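Local structure of amidohydrolase 3 domain-containing protein (Pyrococcus furiosus, 3ICJ) at residues E459-R463 against E464-H468; E229-S233 against L234-S238; V59-E63 against R64-A68; S401-W404 against I405-V409. The protein is an uncharacterised zinc-binding member of the amidohydrolase family that probably hydrolyses carbon-nitrogen bonds other than peptide bonds. One frame throughout, in Å; residues are numbered along the deposited sequence.

Contact 1 (E459-R463 against E464-H468)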
loop_
_atom_site.group_PDB
_atom_site.type_symbol
_atom_site.label_atom_id
_atom_site.label_comp_id
_atom_site.label_asym_id
_atom_site.label_seq_id
_atom_site.Cartn_x
_atom_site.Cartn_y
_atom_site.Cartn_z
ATOM N N GLU A 459 13.671 18.885 1.698
ATOM C CA GLU A 459 13.240 17.547 1.273
ATOM C C GLU A 459 11.817 17.500 0.684
ATOM O O GLU A 459 11.357 16.444 0.246
ATOM C CB GLU A 459 13.419 16.500 2.386
ATOM C CG GLU A 459 14.894 16.136 2.717
ATOM C CD GLU A 459 15.660 15.429 1.588
ATOM O OE1 GLU A 459 15.048 14.987 0.586
ATOM O OE2 GLU A 459 16.905 15.303 1.702
ATOM N N ARG A 460 11.152 18.656 0.661
ATOM C CA ARG A 460 9.860 18.827 0.009
ATOM C C ARG A 460 10.071 18.716 -1.512
ATOM O O ARG A 460 11.160 19.029 -2.033
ATOM C CB ARG A 460 9.266 20.199 0.352
ATOM C CG ARG A 460 8.796 20.376 1.808
ATOM C CD ARG A 460 8.416 21.842 2.125
ATOM N NE ARG A 460 9.540 22.743 1.837
ATOM C CZ ARG A 460 9.427 24.038 1.562
ATOM N NH1 ARG A 460 8.241 24.622 1.532
ATOM N NH2 ARG A 460 10.508 24.754 1.302
ATOM N N VAL A 461 9.051 18.232 -2.205
ATOM C CA VAL A 461 9.062 18.214 -3.670
ATOM C C VAL A 461 8.031 19.236 -4.159
ATOM O O VAL A 461 7.140 19.619 -3.400
ATOM C CB VAL A 461 8.780 16.783 -4.259
ATOM C CG1 VAL A 461 9.905 15.802 -3.906
ATOM C CG2 VAL A 461 7.431 16.243 -3.805
ATOM N N SER A 462 8.151 19.675 -5.411
ATOM C CA SER A 462 7.191 20.607 -6.006
ATOM C C SER A 462 5.895 19.855 -6.319
ATOM O O SER A 462 5.869 18.616 -6.302
ATOM C CB SER A 462 7.776 21.254 -7.280
ATOM O OG SER A 462 7.826 20.280 -8.341
ATOM N N ARG A 463 4.806 20.589 -6.567
ATOM C CA ARG A 463 3.530 19.942 -6.926
ATOM C C ARG A 463 3.636 19.066 -8.190
ATOM O O ARG A 463 3.100 17.950 -8.214
ATOM C CB ARG A 463 2.393 20.958 -7.034
ATOM C CG ARG A 463 1.011 20.303 -6.963
ATOM C CD ARG A 463 -0.026 21.312 -6.519
ATOM N NE ARG A 463 -1.364 20.886 -6.911
ATOM C CZ ARG A 463 -2.179 20.152 -6.158
ATOM N NH1 ARG A 463 -3.379 19.811 -6.615
ATOM N NH2 ARG A 463 -1.800 19.774 -4.944
ATOM N N GLU A 464 4.358 19.564 -9.199
ATOM C CA GLU A 464 4.646 18.823 -10.444
ATOM C C GLU A 464 5.357 17.504 -10.165
ATOM O O GLU A 464 5.002 16.462 -10.713
ATOM C CB GLU A 464 5.554 19.640 -11.371
ATOM C CG GLU A 464 4.982 20.940 -11.904
ATOM C CD GLU A 464 6.018 21.728 -12.680
ATOM O OE1 GLU A 464 7.165 21.248 -12.785
ATOM O OE2 GLU A 464 5.690 22.818 -13.193
ATOM N N GLU A 465 6.387 17.569 -9.313
ATOM C CA GLU A 465 7.190 16.398 -8.996
ATOM C C GLU A 465 6.338 15.379 -8.257
ATOM O O GLU A 465 6.403 14.201 -8.570
ATOM C CB GLU A 465 8.429 16.757 -8.159
ATOM C CG GLU A 465 9.538 17.497 -8.927
ATOM C CD GLU A 465 10.637 18.052 -8.003
ATOM O OE1 GLU A 465 10.316 18.668 -6.961
ATOM O OE2 GLU A 465 11.830 17.883 -8.324
ATOM N N ALA A 466 5.543 15.838 -7.281
ATOM C CA ALA A 466 4.678 14.941 -6.493
ATOM C C ALA A 466 3.671 14.200 -7.377
ATOM O O ALA A 466 3.443 13.004 -7.190
ATOM C CB ALA A 466 3.961 15.703 -5.380
ATOM N N LEU A 467 3.092 14.906 -8.348
ATOM C CA LEU A 467 2.181 14.276 -9.313
ATOM C C LEU A 467 2.915 13.284 -10.228
ATOM O O LEU A 467 2.422 12.178 -10.470
ATOM C CB LEU A 467 1.433 15.338 -10.115
ATOM C CG LEU A 467 0.399 16.130 -9.289
ATOM C CD1 LEU A 467 0.080 17.458 -9.932
ATOM C CD2 LEU A 467 -0.867 15.350 -9.034
ATOM N N HIS A 468 4.105 13.664 -10.702
ATOM C CA HIS A 468 4.959 12.723 -11.406
ATOM C C HIS A 468 5.222 11.436 -10.615
ATOM O O HIS A 468 5.002 10.325 -11.130
ATOM C CB HIS A 468 6.298 13.357 -11.780
ATOM C CG HIS A 468 7.289 12.350 -12.258
ATOM N ND1 HIS A 468 7.089 11.605 -13.401
ATOM C CD2 HIS A 468 8.472 11.943 -11.739
ATOM C CE1 HIS A 468 8.113 10.781 -13.566
ATOM N NE2 HIS A 468 8.963 10.966 -12.570
#
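S462 and E465 close the first turn of helix 463-477: the extended backbone of V461 and S462 bends into helical geometry at R463, and the helical bonds begin at once, A466 N to S462 O (3.0 Å) and L467 N to R463 O (3.0 Å). The arrangement is a capping box with S462 at the N-cap. Its OG, placed between backbone N and carbonyl carbon (chi1 72°), swings over the helix start and accepts from E465 N at 3.2 Å. The reciprocal bond runs from S462 N to E465 OE1, 2.8 Å and almost straight at 177°, entering on the anti lone pair of the carboxylate. The glutamate reaches back as an extended chain, while its OE2 is salt-bridged to K421 on the neighbouring helix 420-426; both carboxylate oxygens are thereby held. With an alanine here, S462 N would probably lose its acceptor and K421 this counter-charge, so the first turn could fray more easily. One residue ahead of the cap, V461 rests CG2 on A466 CB (3.8 Å), the hydrophobic staple that often accompanies such a box. The R463 side chain leads away to touch W443 and I446 of helix 442-451, and its NE bonds P501 O. On that flank L467 CD1 lies 3.5 Å from R463 O.

Contact 2 (E229-S233 against L234-S238)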
loop_
_atom_site.group_PDB
_atom_site.type_symbol
_atom_site.label_atom_id
_atom_site.label_comp_id
_atom_site.label_asym_id
_atom_site.label_seq_id
_atom_site.Cartn_x
_atom_site.Cartn_y
_atom_site.Cartn_z
ATOM N N GLU A 229 -13.243 -0.692 -5.202
ATOM C CA GLU A 229 -14.265 0.364 -5.312
ATOM C C GLU A 229 -13.855 1.673 -4.649
ATOM O O GLU A 229 -14.085 2.745 -5.200
ATOM C CB GLU A 229 -15.628 -0.094 -4.771
ATOM C CG GLU A 229 -16.331 -1.094 -5.670
ATOM C CD GLU A 229 -16.442 -0.628 -7.136
ATOM O OE1 GLU A 229 -16.943 0.486 -7.386
ATOM O OE2 GLU A 229 -16.036 -1.378 -8.047
ATOM N N HIS A 230 -13.206 1.569 -3.487
ATOM C CA HIS A 230 -12.769 2.731 -2.727
ATOM C C HIS A 230 -11.643 3.444 -3.481
ATOM O O HIS A 230 -11.702 4.663 -3.660
ATOM C CB HIS A 230 -12.329 2.285 -1.330
ATOM C CG HIS A 230 -11.772 3.378 -0.471
ATOM N ND1 HIS A 230 -12.561 4.334 0.132
ATOM C CD2 HIS A 230 -10.500 3.636 -0.077
ATOM C CE1 HIS A 230 -11.802 5.143 0.848
ATOM N NE2 HIS A 230 -10.545 4.746 0.731
ATOM N N LEU A 231 -10.664 2.674 -3.962
ATOM C CA LEU A 231 -9.505 3.219 -4.658
ATOM C C LEU A 231 -9.864 3.904 -5.984
ATOM O O LEU A 231 -9.350 4.999 -6.281
ATOM C CB LEU A 231 -8.447 2.135 -4.894
ATOM C CG LEU A 231 -7.715 1.738 -3.606
ATOM C CD1 LEU A 231 -7.000 0.413 -3.807
ATOM C CD2 LEU A 231 -6.744 2.812 -3.134
ATOM N N LEU A 232 -10.740 3.259 -6.760
ATOM C CA LEU A 232 -11.231 3.810 -8.022
ATOM C C LEU A 232 -11.945 5.152 -7.849
ATOM O O LEU A 232 -11.693 6.080 -8.625
ATOM C CB LEU A 232 -12.125 2.808 -8.767
ATOM C CG LEU A 232 -11.428 1.596 -9.415
ATOM C CD1 LEU A 232 -12.498 0.658 -9.950
ATOM C CD2 LEU A 232 -10.442 2.004 -10.517
ATOM N N SER A 233 -12.794 5.264 -6.820
ATOM C CA SER A 233 -13.474 6.524 -6.510
ATOM C C SER A 233 -12.508 7.639 -6.130
ATOM O O SER A 233 -12.866 8.795 -6.226
ATOM C CB SER A 233 -14.496 6.355 -5.382
ATOM O OG SER A 233 -13.824 6.358 -4.132
ATOM N N LEU A 234 -11.315 7.280 -5.661
ATOM C CA LEU A 234 -10.242 8.240 -5.367
ATOM C C LEU A 234 -9.295 8.516 -6.557
ATOM O O LEU A 234 -8.320 9.246 -6.415
ATOM C CB LEU A 234 -9.437 7.794 -4.132
ATOM C CG LEU A 234 -10.229 7.646 -2.827
ATOM C CD1 LEU A 234 -9.422 6.872 -1.821
ATOM C CD2 LEU A 234 -10.652 9.008 -2.245
ATOM N N GLY A 235 -9.581 7.927 -7.717
ATOM C CA GLY A 235 -8.761 8.116 -8.911
ATOM C C GLY A 235 -7.518 7.245 -9.038
ATOM O O GLY A 235 -6.632 7.551 -9.838
ATOM N N VAL A 236 -7.447 6.164 -8.258
ATOM C CA VAL A 236 -6.320 5.230 -8.293
ATOM C C VAL A 236 -6.725 4.024 -9.144
ATOM O O VAL A 236 -7.690 3.301 -8.816
ATOM C CB VAL A 236 -5.899 4.748 -6.847
ATOM C CG1 VAL A 236 -4.720 3.765 -6.902
ATOM C CG2 VAL A 236 -5.584 5.935 -5.940
ATOM N N HIS A 237 -6.015 3.817 -10.244
ATOM C CA HIS A 237 -6.364 2.748 -11.195
ATOM C C HIS A 237 -5.360 1.598 -11.236
ATOM O O HIS A 237 -5.589 0.628 -11.950
ATOM C CB HIS A 237 -6.501 3.302 -12.617
ATOM C CG HIS A 237 -7.673 4.212 -12.824
ATOM N ND1 HIS A 237 -8.167 4.490 -14.080
ATOM C CD2 HIS A 237 -8.407 4.954 -11.959
ATOM C CE1 HIS A 237 -9.180 5.335 -13.978
ATOM N NE2 HIS A 237 -9.335 5.645 -12.702
ATOM N N SER A 238 -4.234 1.735 -10.531
ATOM C CA SER A 238 -3.188 0.694 -10.499
ATOM C C SER A 238 -2.548 0.661 -9.120
ATOM O O SER A 238 -2.396 1.713 -8.485
ATOM C CB SER A 238 -2.095 0.938 -11.570
ATOM O OG SER A 238 -2.620 1.398 -12.808
HETATM O O HOH W 1 -11.244 6.765 -11.197
#
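L234 lays its methyl CD1 over one face of the H230 imidazole, a CH-pi contact 3.9 Å from the ring centroid and 28° off the normal. Its CG stands beside the backbone N, anti to the carbonyl carbon (chi1 -60°), which turns the branch back along the helix towards the ring. A serine in place of L234 would probably strip that methyl from the H230 face and leave the imidazole freer to turn. The backbone N of L234 makes weak bonds only, to H230 O and L231 O; H230 O is gripped more firmly by S233 OG, at 2.8 Å. G235 then ends helix 217-233 in a Schellman motif. Its phi of 83° would press a side chain against the preceding carbonyl, and its N bonds L232 O at 2.9 Å from well above the carbonyl plane. V236 N completes the motif on L231 O (3.0 Å), and V236 CB meets L231 CB as strand 236-244 begins, beside strand 92-102 of the catalytic-domain sheet. H237 crosses L232 at about a right angle, CD2 to CD2 3.9 Å, and a water in its ring plane joins NE2 to L232 O, 2.7 Å from each; ND1 bonds E493. The last-turn carbonyls thus keep partners where the helical pattern fails: H230 O has S233 OG beside its weak bond from L234 N, L231 O has V236 N, and L232 O has G235 N and the water, leaving these polar atoms satisfied as the chain turns into the strand.

Contact 3 (V59-E63 against R64-A68)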
loop_
_atom_site.group_PDB
_atom_site.type_symbol
_atom_site.label_atom_id
_atom_site.label_comp_id
_atom_site.label_asym_id
_atom_site.label_seq_id
_atom_site.Cartn_x
_atom_site.Cartn_y
_atom_site.Cartn_z
ATOM N N VAL A 59 -6.874 10.740 -28.319
ATOM C CA VAL A 59 -7.564 9.596 -28.908
ATOM C C VAL A 59 -7.124 8.280 -28.260
ATOM O O VAL A 59 -5.930 7.982 -28.167
ATOM C CB VAL A 59 -7.376 9.514 -30.449
ATOM C CG1 VAL A 59 -8.229 8.384 -31.036
ATOM C CG2 VAL A 59 -7.759 10.823 -31.100
ATOM N N ILE A 60 -8.114 7.499 -27.837
ATOM C CA ILE A 60 -7.923 6.242 -27.150
ATOM C C ILE A 60 -8.600 5.132 -27.943
ATOM O O ILE A 60 -9.719 5.315 -28.426
ATOM C CB ILE A 60 -8.536 6.326 -25.731
ATOM C CG1 ILE A 60 -7.723 7.289 -24.861
ATOM C CG2 ILE A 60 -8.599 4.964 -25.072
ATOM C CD1 ILE A 60 -8.578 8.060 -23.882
ATOM N N SER A 61 -7.927 3.991 -28.104
ATOM C CA SER A 61 -8.594 2.806 -28.637
ATOM C C SER A 61 -7.972 1.531 -28.111
ATOM O O SER A 61 -6.739 1.426 -28.021
ATOM C CB SER A 61 -8.639 2.801 -30.172
ATOM O OG SER A 61 -7.354 2.652 -30.741
ATOM N N ASN A 62 -8.845 0.576 -27.773
ATOM C CA ASN A 62 -8.464 -0.702 -27.166
ATOM C C ASN A 62 -7.648 -0.497 -25.870
ATOM O O ASN A 62 -6.690 -1.231 -25.581
ATOM C CB ASN A 62 -7.764 -1.609 -28.199
ATOM C CG ASN A 62 -8.693 -2.021 -29.350
ATOM O OD1 ASN A 62 -9.573 -2.870 -29.173
ATOM N ND2 ASN A 62 -8.492 -1.430 -30.532
ATOM N N GLU A 63 -8.042 0.532 -25.117
ATOM C CA GLU A 63 -7.447 0.885 -23.809
ATOM C C GLU A 63 -5.977 1.344 -23.877
ATOM O O GLU A 63 -5.238 1.220 -22.908
ATOM C CB GLU A 63 -7.648 -0.245 -22.783
ATOM C CG GLU A 63 -9.113 -0.528 -22.499
ATOM C CD GLU A 63 -9.450 -2.001 -22.594
ATOM O OE1 GLU A 63 -8.890 -2.806 -21.813
ATOM O OE2 GLU A 63 -10.286 -2.350 -23.455
ATOM N N ARG A 64 -5.575 1.885 -25.022
ATOM C CA ARG A 64 -4.271 2.522 -25.191
ATOM C C ARG A 64 -4.427 3.877 -25.847
ATOM O O ARG A 64 -5.398 4.107 -26.559
ATOM C CB ARG A 64 -3.352 1.672 -26.051
ATOM C CG ARG A 64 -3.281 0.232 -25.623
ATOM C CD ARG A 64 -1.871 -0.126 -25.332
ATOM N NE ARG A 64 -1.775 -1.378 -24.606
ATOM C CZ ARG A 64 -0.679 -1.779 -23.976
ATOM N NH1 ARG A 64 0.409 -1.015 -23.989
ATOM N NH2 ARG A 64 -0.669 -2.942 -23.338
ATOM N N VAL A 65 -3.464 4.764 -25.617
ATOM C CA VAL A 65 -3.464 6.084 -26.229
ATOM C C VAL A 65 -2.972 5.937 -27.670
ATOM O O VAL A 65 -1.911 5.376 -27.924
ATOM C CB VAL A 65 -2.577 7.093 -25.436
ATOM C CG1 VAL A 65 -2.421 8.422 -26.197
ATOM C CG2 VAL A 65 -3.150 7.328 -24.027
ATOM N N LEU A 66 -3.768 6.449 -28.597
ATOM C CA LEU A 66 -3.495 6.362 -30.022
ATOM C C LEU A 66 -2.831 7.655 -30.504
ATOM O O LEU A 66 -1.940 7.636 -31.366
ATOM C CB LEU A 66 -4.821 6.151 -30.776
ATOM C CG LEU A 66 -4.668 6.136 -32.300
ATOM C CD1 LEU A 66 -3.921 4.874 -32.698
ATOM C CD2 LEU A 66 -5.968 6.238 -33.008
ATOM N N TYR A 67 -3.296 8.774 -29.950
ATOM C CA TYR A 67 -2.846 10.109 -30.338
ATOM C C TYR A 67 -2.995 11.057 -29.139
ATOM O O TYR A 67 -4.014 11.054 -28.448
ATOM C CB TYR A 67 -3.667 10.620 -31.565
ATOM C CG TYR A 67 -3.353 12.048 -31.957
ATOM C CD1 TYR A 67 -2.218 12.350 -32.714
ATOM C CD2 TYR A 67 -4.163 13.100 -31.528
ATOM C CE1 TYR A 67 -1.911 13.671 -33.037
ATOM C CE2 TYR A 67 -3.875 14.411 -31.849
ATOM C CZ TYR A 67 -2.748 14.696 -32.596
ATOM O OH TYR A 67 -2.466 16.013 -32.916
ATOM N N ALA A 68 -1.977 11.883 -28.924
ATOM C CA ALA A 68 -2.036 12.992 -27.971
ATOM C C ALA A 68 -1.527 14.257 -28.677
ATOM O O ALA A 68 -0.387 14.283 -29.151
ATOM C CB ALA A 68 -1.171 12.667 -26.737
#
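V59 faces both L66 and Y67 across an antiparallel hairpin whose strand axes run at 148°, a classic beta bulge that shifts the register by one residue before the pairing resumes at I60 and V65. V59 O accepts twice, from L66 N at 2.7 Å and from Y67 N at 3.3 Å, while V59 N returns a bond to Y67 O at 2.9 Å. At the other end a type I' turn from S61 to R64 reverses the chain through N62 and E63, both with positive phi; S61 N bonds R64 O at 3.0 Å. R64 O also receives a CA-H...O contact from I60 CA, at 3.4 Å. V59 and L66 lie side by side and point the same way, CG1 against CD2 at 3.7 Å; L66 reaches there with CG opposite its backbone N (chi1 176°). Y67 meets V59 CB to CB (4.0 Å), and its ring continues away to T73 and I77 of helix 71-81. M37 of the adjoining strand touches V59, S61 and L66. R64 carries its guanidinium off to a salt bridge with D482 and a bond to G489 O. The bulge therefore sets two successive residues against one valine: apolar carbon gathers round V59, its doubly used carbonyl takes up the extra backbone donor, and the charge of R64 is probably balanced by D482 away from this cluster.

Contact 4 (S401-W404 against I405-V409)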
loop_
_atom_site.group_PDB
_atom_site.type_symbol
_atom_site.label_atom_id
_atom_site.label_comp_id
_atom_site.label_asym_id
_atom_site.label_seq_id
_atom_site.Cartn_x
_atom_site.Cartn_y
_atom_site.Cartn_z
ATOM N N SER A 401 1.970 11.768 9.908
ATOM C CA SER A 401 1.539 10.825 10.955
ATOM C C SER A 401 2.578 10.569 12.033
ATOM O O SER A 401 2.248 10.411 13.206
ATOM C CB SER A 401 1.167 9.481 10.340
ATOM O OG SER A 401 0.056 9.597 9.486
ATOM N N ASP A 402 3.844 10.504 11.620
ATOM C CA ASP A 402 4.923 10.113 12.521
ATOM C C ASP A 402 5.584 11.321 13.172
ATOM O O ASP A 402 6.772 11.576 12.950
ATOM C CB ASP A 402 5.965 9.279 11.764
ATOM C CG ASP A 402 5.377 8.020 11.123
ATOM O OD1 ASP A 402 4.182 7.696 11.333
ATOM O OD2 ASP A 402 6.148 7.322 10.434
ATOM N N TRP A 403 4.817 12.047 13.989
ATOM C CA TRP A 403 5.286 13.260 14.669
ATOM C C TRP A 403 6.405 12.939 15.679
ATOM O O TRP A 403 7.164 13.816 16.082
ATOM C CB TRP A 403 4.108 13.963 15.378
ATOM C CG TRP A 403 3.414 13.072 16.405
ATOM C CD1 TRP A 403 2.301 12.306 16.198
ATOM C CD2 TRP A 403 3.808 12.840 17.780
ATOM N NE1 TRP A 403 1.979 11.613 17.340
ATOM C CE2 TRP A 403 2.882 11.919 18.327
ATOM C CE3 TRP A 403 4.846 13.320 18.594
ATOM C CZ2 TRP A 403 2.961 11.468 19.656
ATOM C CZ3 TRP A 403 4.930 12.862 19.912
ATOM C CH2 TRP A 403 3.987 11.952 20.430
ATOM N N TRP A 404 6.485 11.671 16.085
ATOM C CA TRP A 404 7.414 11.207 17.112
ATOM C C TRP A 404 8.801 10.798 16.593
ATOM O O TRP A 404 9.592 10.210 17.344
ATOM C CB TRP A 404 6.762 10.049 17.892
ATOM C CG TRP A 404 5.967 9.131 17.013
ATOM C CD1 TRP A 404 4.606 8.973 17.002
ATOM C CD2 TRP A 404 6.480 8.264 15.991
ATOM N NE1 TRP A 404 4.249 8.057 16.042
ATOM C CE2 TRP A 404 5.379 7.607 15.407
ATOM C CE3 TRP A 404 7.767 7.974 15.517
ATOM C CZ2 TRP A 404 5.526 6.678 14.361
ATOM C CZ3 TRP A 404 7.915 7.066 14.488
ATOM C CH2 TRP A 404 6.798 6.425 13.919
ATOM N N ILE A 405 9.095 11.095 15.321
ATOM C CA ILE A 405 10.390 10.729 14.698
ATOM C C ILE A 405 11.606 11.241 15.473
ATOM O O ILE A 405 12.515 10.456 15.785
ATOM C CB ILE A 405 10.490 11.174 13.211
ATOM C CG1 ILE A 405 9.636 10.270 12.319
ATOM C CG2 ILE A 405 11.978 11.158 12.706
ATOM C CD1 ILE A 405 10.391 9.122 11.673
ATOM N N VAL A 406 11.609 12.537 15.804
ATOM C CA VAL A 406 12.698 13.116 16.601
ATOM C C VAL A 406 12.830 12.440 17.979
ATOM O O VAL A 406 13.934 12.185 18.420
ATOM C CB VAL A 406 12.617 14.668 16.706
ATOM C CG1 VAL A 406 13.641 15.221 17.717
ATOM C CG2 VAL A 406 12.857 15.300 15.335
ATOM N N ASN A 407 11.710 12.113 18.620
ATOM C CA ASN A 407 11.743 11.365 19.872
ATOM C C ASN A 407 12.444 10.008 19.741
ATOM O O ASN A 407 13.204 9.638 20.628
ATOM C CB ASN A 407 10.343 11.171 20.477
ATOM C CG ASN A 407 9.717 12.468 20.948
ATOM O OD1 ASN A 407 10.398 13.485 21.105
ATOM N ND2 ASN A 407 8.405 12.438 21.169
ATOM N N ARG A 408 12.203 9.296 18.638
ATOM C CA ARG A 408 12.795 7.955 18.421
ATOM C C ARG A 408 14.279 7.972 18.107
ATOM O O ARG A 408 15.025 7.124 18.595
ATOM C CB ARG A 408 12.082 7.199 17.283
ATOM C CG ARG A 408 10.623 6.870 17.549
ATOM C CD ARG A 408 10.471 5.774 18.614
ATOM N NE ARG A 408 9.076 5.368 18.726
ATOM C CZ ARG A 408 8.163 6.008 19.459
ATOM N NH1 ARG A 408 6.910 5.570 19.487
ATOM N NH2 ARG A 408 8.495 7.097 20.147
ATOM N N VAL A 409 14.701 8.921 17.274
ATOM C CA VAL A 409 16.033 8.878 16.697
ATOM C C VAL A 409 16.886 10.124 16.948
ATOM O O VAL A 409 18.072 10.128 16.646
ATOM C CB VAL A 409 15.998 8.528 15.165
ATOM C CG1 VAL A 409 15.279 7.204 14.926
ATOM C CG2 VAL A 409 15.405 9.674 14.320
HETATM O O HOH W 2 9.254 13.877 17.830
HETATM O O HOH W 3 9.698 14.710 14.527
#
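W404 spreads its indole between the turn before helix 405-413 and the arginine one helical turn on. CG is held between the backbone N and carbonyl carbon (chi1 39°), which folds the ring back beside the start of the helix. W404 CB is 3.6 Å from I405 N and 4.1 Å from R408 NH2. CG and CD2 remain beside I405 N, while CD1 lies over one face of the W403 indole, offset toward the rim, 3.6 Å above its plane. W404 CE3 has I405 N nearest and R408 CG next, at 3.7 Å. Further out, W404 CZ3 comes to 4.2 Å from I405 CG1 and also meets R408 CG, and W403 CZ2 lies in plane at the ring's edge. W404 is the N-cap residue of the helix: its backbone O receives R408 N at 3.1 Å, while D402 to I405 forms a type I turn with only a weak bond from I405 N to D402 O. The R408 guanidinium lies over one face of the indole, offset toward the rim, with the two planes 14° apart; D402 CA comes over the opposite face. R408 is also held by a salt bridge of NH2 with D316 and by bonds of NE to L303 O and NH1 to G304 O, so its plane is probably not free to rotate. W403 CZ3 touches N407 ND2, with the indole and amide planes nearly perpendicular. Two waters bridge W403 O to the first turn: both donate to it, one accepts from N407 N and the other from V406 N.

From the N terminus the chain first closes contact 3, the hairpin of strands 57-61 and 64-69 in the small sheet away from the metal site. Contact 2 follows, joining helix 217-233 to strand 236-244; its L231 side chain is about 9 Å from that of the zinc ligand H103. Contact 4 starts helix 405-413 on the opposite side of the chain's centre from contacts 2 and 3, the D402 side chain about 8 Å from that of the zinc ligand H373. Contact 1 comes last, leading from the loop after helix 442-451 into helix 463-477, packed on that earlier helix. All four are local closures in series; none nests or crosses. Contacts 3 and 4 lie furthest apart, centres about 46 Å.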